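Local structure of ankyrin repeat and SOCS box protein 11 (Homo sapiens, 4UUC) at residues A55-E58 against N59-V63; A84-N87 against V88-F92. The protein recognises substrates such as BIK, DIRAS2 and RPN1 for a cullin-5-RING E3 ubiquitin ligase, which marks them for proteasomal degradation. All blocks are in the same frame, centred on the assembly; numbering follows the deposited sequence.

Overall arrangement
Both contacts belong to the ankyrin repeat domain, in neighbouring repeats: contact 1 in ANK 2, where helix 50-58 ends and the chain turns into the loop before helix 73-80, and contact 2 in ANK 3, along helix 83-91. Contact 1 closes before contact 2 opens, and their centres lie about 11 Å apart. They also touch directly. CB of Leu57 packs on CD2 of Phe92 at 3.8 Å, CD1 of Leu57 approaches CG2 of Val88, and Val63 rests against Leu89 and Phe92. One repeat's helix end is therefore packed on the next repeat's second helix, the stacking that builds the elongated all-helical domain of this ligase's substrate-recognition subunit.

Contact 1: A55-E58 against N59-V63; sequences ALLE and NGAHV
Asn59 folds its side chain back onto the last turn of helix 50-58, beside the Schellman motif that ends this second helix of the ANK 2 repeat. Its CG stands anti to the carbonyl carbon (chi1 -73°), which carries the amide alongside the helix end and brings ND2 to Ala55 O at 2.8 Å. The bond is nearly straight, 174° at the hydrogen, and Ala55 O lies in the plane of the Asn59 amide. Asn59 N adds a weak bond to the same oxygen, so main chain and side chain of one residue share one acceptor.

The Schellman pair follows. Ala61 N binds Leu56 O at 3.0 Å and Gly60 N binds Leu57 O, both donors standing above the carbonyl planes; Gly60, at positive phi (91°), turns the chain out of the helix. This reversal sets the methyl of Ala61 against Leu56, CB to CB at 3.9 Å. Leu57 leaves the helix facing away from the turn, but its CD2 meets Val63, crossing it at a slant, with Val63 CB at 3.9 Å and CG2 only slightly farther off. Asn31 of the preceding repeat grips the turn from outside, its ND2 donating to Gly60 O and its OD1 weakly accepting from His62 N. A water bridges the turn as well, donating to Leu57 O and to Ala61 O, 2.7 Å from each.

Contact 2: A84-N87 against V88-F92; sequences ACVN and VLLEF
Leu90 lies over the backbone of Val86, one turn earlier in helix 83-91, and its side chain can be followed outward. CB sits 3.5 Å from Val86 O and almost as near Asn87 O, so it straddles two successive carbonyl oxygens. With CG anti to the carbonyl carbon (chi1 -69°), the chain leans back along the helix, and CG closes to 3.3 Å from Val86 O. At the tip, CD1 still touches that oxygen and also reaches CG1 of Val86 at 3.8 Å; the two side chains run side by side and point the same way. Ile120 of helix 115-123 packs on both, so this pair forms part of the surface facing the next repeat.

Val88 takes another course. Its CG1 stands between the backbone N and the carbonyl carbon (chi1 67°) and is pressed against Cys85 O at 3.1 Å, a tight fit, while the valine packs on Val50 of helix 50-58 in the preceding repeat. Leu89 leans over the same oxygen with CB, CG and CD1 and faces Pro73 and Ala77 of helix 73-80. Glu91, on the exposed side of the helix, runs extended beyond CG, which passes 3.2 Å from Asn87 O.

Beneath these side chains the main chain keeps regular i to i+4 bonding, from Val88 N to Ala84 O through Glu91 N to Asn87 O, the latter at 2.9 Å. Phe92 then leaves helical geometry, its N still bonded to Val88 O. Packed against the first helix of its own repeat and between the second helices of its two neighbours, 83-91 has the setting of the second helix in the helix-turn-helix unit of an ankyrin repeat stack.

Contact 1: A55-E58 against N59-V63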
loop_
_atom_site.group_PDB
_atom_site.type_symbol
_atom_site.label_atom_id
_atom_site.label_comp_id
_atom_site.label_asym_id
_atom_site.label_seq_id
_atom_site.Cartn_x
_atom_site.Cartn_y
_atom_site.Cartn_z
ATOM N N ALA A 55 13.874 18.121 6.254
ATOM C CA ALA A 55 15.017 18.999 6.032
ATOM C C ALA A 55 15.315 19.118 4.539
ATOM O O ALA A 55 15.650 20.195 4.043
ATOM C CB ALA A 55 16.235 18.486 6.782
ATOM N N LEU A 56 15.185 18.007 3.821
ATOM C CA LEU A 56 15.397 18.005 2.380
ATOM C C LEU A 56 14.293 18.805 1.680
ATOM O O LEU A 56 14.568 19.593 0.772
ATOM C CB LEU A 56 15.444 16.570 1.848
ATOM C CG LEU A 56 16.691 15.765 2.232
ATOM C CD1 LEU A 56 16.464 14.275 2.028
ATOM C CD2 LEU A 56 17.898 16.227 1.431
ATOM N N LEU A 57 13.051 18.613 2.119
ATOM C CA LEU A 57 11.911 19.324 1.545
ATOM C C LEU A 57 12.010 20.829 1.790
ATOM O O LEU A 57 11.674 21.631 0.918
ATOM C CB LEU A 57 10.599 18.783 2.121
ATOM C CG LEU A 57 10.212 17.403 1.588
ATOM C CD1 LEU A 57 9.141 16.765 2.461
ATOM C CD2 LEU A 57 9.752 17.488 0.134
ATOM N N GLU A 58 12.479 21.200 2.979
ATOM C CA GLU A 58 12.660 22.604 3.341
ATOM C C GLU A 58 13.692 23.279 2.445
ATOM O O GLU A 58 13.668 24.497 2.264
ATOM C CB GLU A 58 13.087 22.726 4.809
ATOM C CG GLU A 58 11.946 22.547 5.802
ATOM C CD GLU A 58 12.413 22.489 7.248
ATOM O OE1 GLU A 58 13.618 22.258 7.492
ATOM O OE2 GLU A 58 11.566 22.675 8.147
ATOM N N ASN A 59 14.595 22.480 1.888
ATOM C CA ASN A 59 15.645 22.989 1.015
ATOM C C ASN A 59 15.391 22.654 -0.456
ATOM O O ASN A 59 16.322 22.574 -1.259
ATOM C CB ASN A 59 17.000 22.448 1.467
ATOM C CG ASN A 59 17.485 23.105 2.744
ATOM O OD1 ASN A 59 18.149 24.141 2.705
ATOM N ND2 ASN A 59 17.139 22.519 3.884
ATOM N N GLY A 60 14.122 22.455 -0.799
ATOM C CA GLY A 60 13.705 22.399 -2.191
ATOM C C GLY A 60 13.685 21.036 -2.856
ATOM O O GLY A 60 13.631 20.955 -4.083
ATOM N N ALA A 61 13.721 19.962 -2.070
ATOM C CA ALA A 61 13.639 18.618 -2.637
ATOM C C ALA A 61 12.327 18.454 -3.409
ATOM O O ALA A 61 11.310 19.040 -3.038
ATOM C CB ALA A 61 13.756 17.560 -1.539
ATOM N N HIS A 62 12.363 17.671 -4.487
ATOM C CA HIS A 62 11.185 17.449 -5.325
ATOM C C HIS A 62 10.270 16.390 -4.715
ATOM O O HIS A 62 10.560 15.196 -4.769
ATOM C CB HIS A 62 11.609 17.033 -6.733
ATOM C CG HIS A 62 12.433 18.061 -7.443
ATOM N ND1 HIS A 62 12.270 19.415 -7.240
ATOM C CD2 HIS A 62 13.435 17.934 -8.345
ATOM C CE1 HIS A 62 13.131 20.077 -7.993
ATOM N NE2 HIS A 62 13.851 19.202 -8.672
ATOM N N VAL A 63 9.155 16.840 -4.150
ATOM C CA VAL A 63 8.256 15.969 -3.397
ATOM C C VAL A 63 7.578 14.904 -4.270
ATOM O O VAL A 63 7.147 13.865 -3.763
ATOM C CB VAL A 63 7.171 16.805 -2.676
ATOM C CG1 VAL A 63 6.144 17.351 -3.673
ATOM C CG2 VAL A 63 6.493 15.985 -1.581
HETATM O O HOH W 1 10.447 21.053 -1.454
HETATM O O HOH W 2 16.165 23.369 6.868
#

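Contact 2: A84-N87 against V88-F92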
loop_
_atom_site.group_PDB
_atom_site.type_symbol
_atom_site.label_atom_id
_atom_site.label_comp_id
_atom_site.label_asym_id
_atom_site.label_seq_id
_atom_site.Cartn_x
_atom_site.Cartn_y
_atom_site.Cartn_z
ATOM N N ALA A 84 4.563 9.409 9.762
ATOM C CA ALA A 84 5.116 10.754 9.868
ATOM C C ALA A 84 5.658 11.218 8.515
ATOM O O ALA A 84 5.438 12.361 8.112
ATOM C CB ALA A 84 6.206 10.797 10.928
ATOM N N CYS A 85 6.358 10.328 7.816
ATOM C CA CYS A 85 6.865 10.635 6.479
ATOM C C CYS A 85 5.725 10.899 5.502
ATOM O O CYS A 85 5.767 11.856 4.728
ATOM C CB CYS A 85 7.740 9.497 5.949
ATOM S SG CYS A 85 9.465 9.551 6.501
ATOM N N VAL A 86 4.710 10.042 5.535
ATOM C CA VAL A 86 3.553 10.208 4.667
ATOM C C VAL A 86 2.936 11.588 4.892
ATOM O O VAL A 86 2.646 12.307 3.939
ATOM C CB VAL A 86 2.499 9.100 4.909
ATOM C CG1 VAL A 86 1.211 9.395 4.150
ATOM C CG2 VAL A 86 3.062 7.736 4.515
ATOM N N ASN A 87 2.760 11.964 6.155
ATOM C CA ASN A 87 2.168 13.256 6.481
ATOM C C ASN A 87 2.987 14.436 5.957
ATOM O O ASN A 87 2.431 15.337 5.332
ATOM C CB ASN A 87 1.986 13.394 7.994
ATOM C CG ASN A 87 0.788 12.617 8.513
ATOM O OD1 ASN A 87 -0.178 12.381 7.785
ATOM N ND2 ASN A 87 0.842 12.223 9.779
ATOM N N VAL A 88 4.298 14.439 6.204
ATOM C CA VAL A 88 5.122 15.580 5.802
ATOM C C VAL A 88 5.167 15.711 4.275
ATOM O O VAL A 88 5.144 16.822 3.743
ATOM C CB VAL A 88 6.569 15.490 6.375
ATOM C CG1 VAL A 88 7.348 14.328 5.782
ATOM C CG2 VAL A 88 7.315 16.794 6.139
ATOM N N LEU A 89 5.212 14.585 3.572
ATOM C CA LEU A 89 5.173 14.601 2.110
ATOM C C LEU A 89 3.871 15.222 1.598
ATOM O O LEU A 89 3.878 16.047 0.683
ATOM C CB LEU A 89 5.323 13.187 1.553
ATOM C CG LEU A 89 6.705 12.547 1.682
ATOM C CD1 LEU A 89 6.626 11.073 1.325
ATOM C CD2 LEU A 89 7.728 13.256 0.792
ATOM N N LEU A 90 2.755 14.813 2.186
ATOM C CA LEU A 90 1.454 15.354 1.806
ATOM C C LEU A 90 1.366 16.844 2.139
ATOM O O LEU A 90 0.759 17.616 1.395
ATOM C CB LEU A 90 0.331 14.579 2.501
ATOM C CG LEU A 90 0.150 13.139 2.007
ATOM C CD1 LEU A 90 -0.752 12.352 2.939
ATOM C CD2 LEU A 90 -0.399 13.109 0.587
ATOM N N GLU A 91 1.992 17.249 3.241
ATOM C CA GLU A 91 2.024 18.659 3.622
ATOM C C GLU A 91 2.754 19.484 2.569
ATOM O O GLU A 91 2.370 20.617 2.282
ATOM C CB GLU A 91 2.694 18.839 4.988
ATOM C CG GLU A 91 1.847 18.388 6.168
ATOM C CD GLU A 91 2.649 18.278 7.456
ATOM O OE1 GLU A 91 3.784 18.805 7.502
ATOM O OE2 GLU A 91 2.145 17.660 8.419
ATOM N N PHE A 92 3.799 18.902 1.985
ATOM C CA PHE A 92 4.607 19.593 0.983
ATOM C C PHE A 92 4.106 19.352 -0.443
ATOM O O PHE A 92 4.808 19.632 -1.417
ATOM C CB PHE A 92 6.073 19.170 1.111
ATOM C CG PHE A 92 6.827 19.931 2.167
ATOM C CD1 PHE A 92 6.748 19.563 3.498
ATOM C CD2 PHE A 92 7.598 21.032 1.823
ATOM C CE1 PHE A 92 7.431 20.267 4.465
ATOM C CE2 PHE A 92 8.283 21.739 2.788
ATOM C CZ PHE A 92 8.201 21.358 4.109
#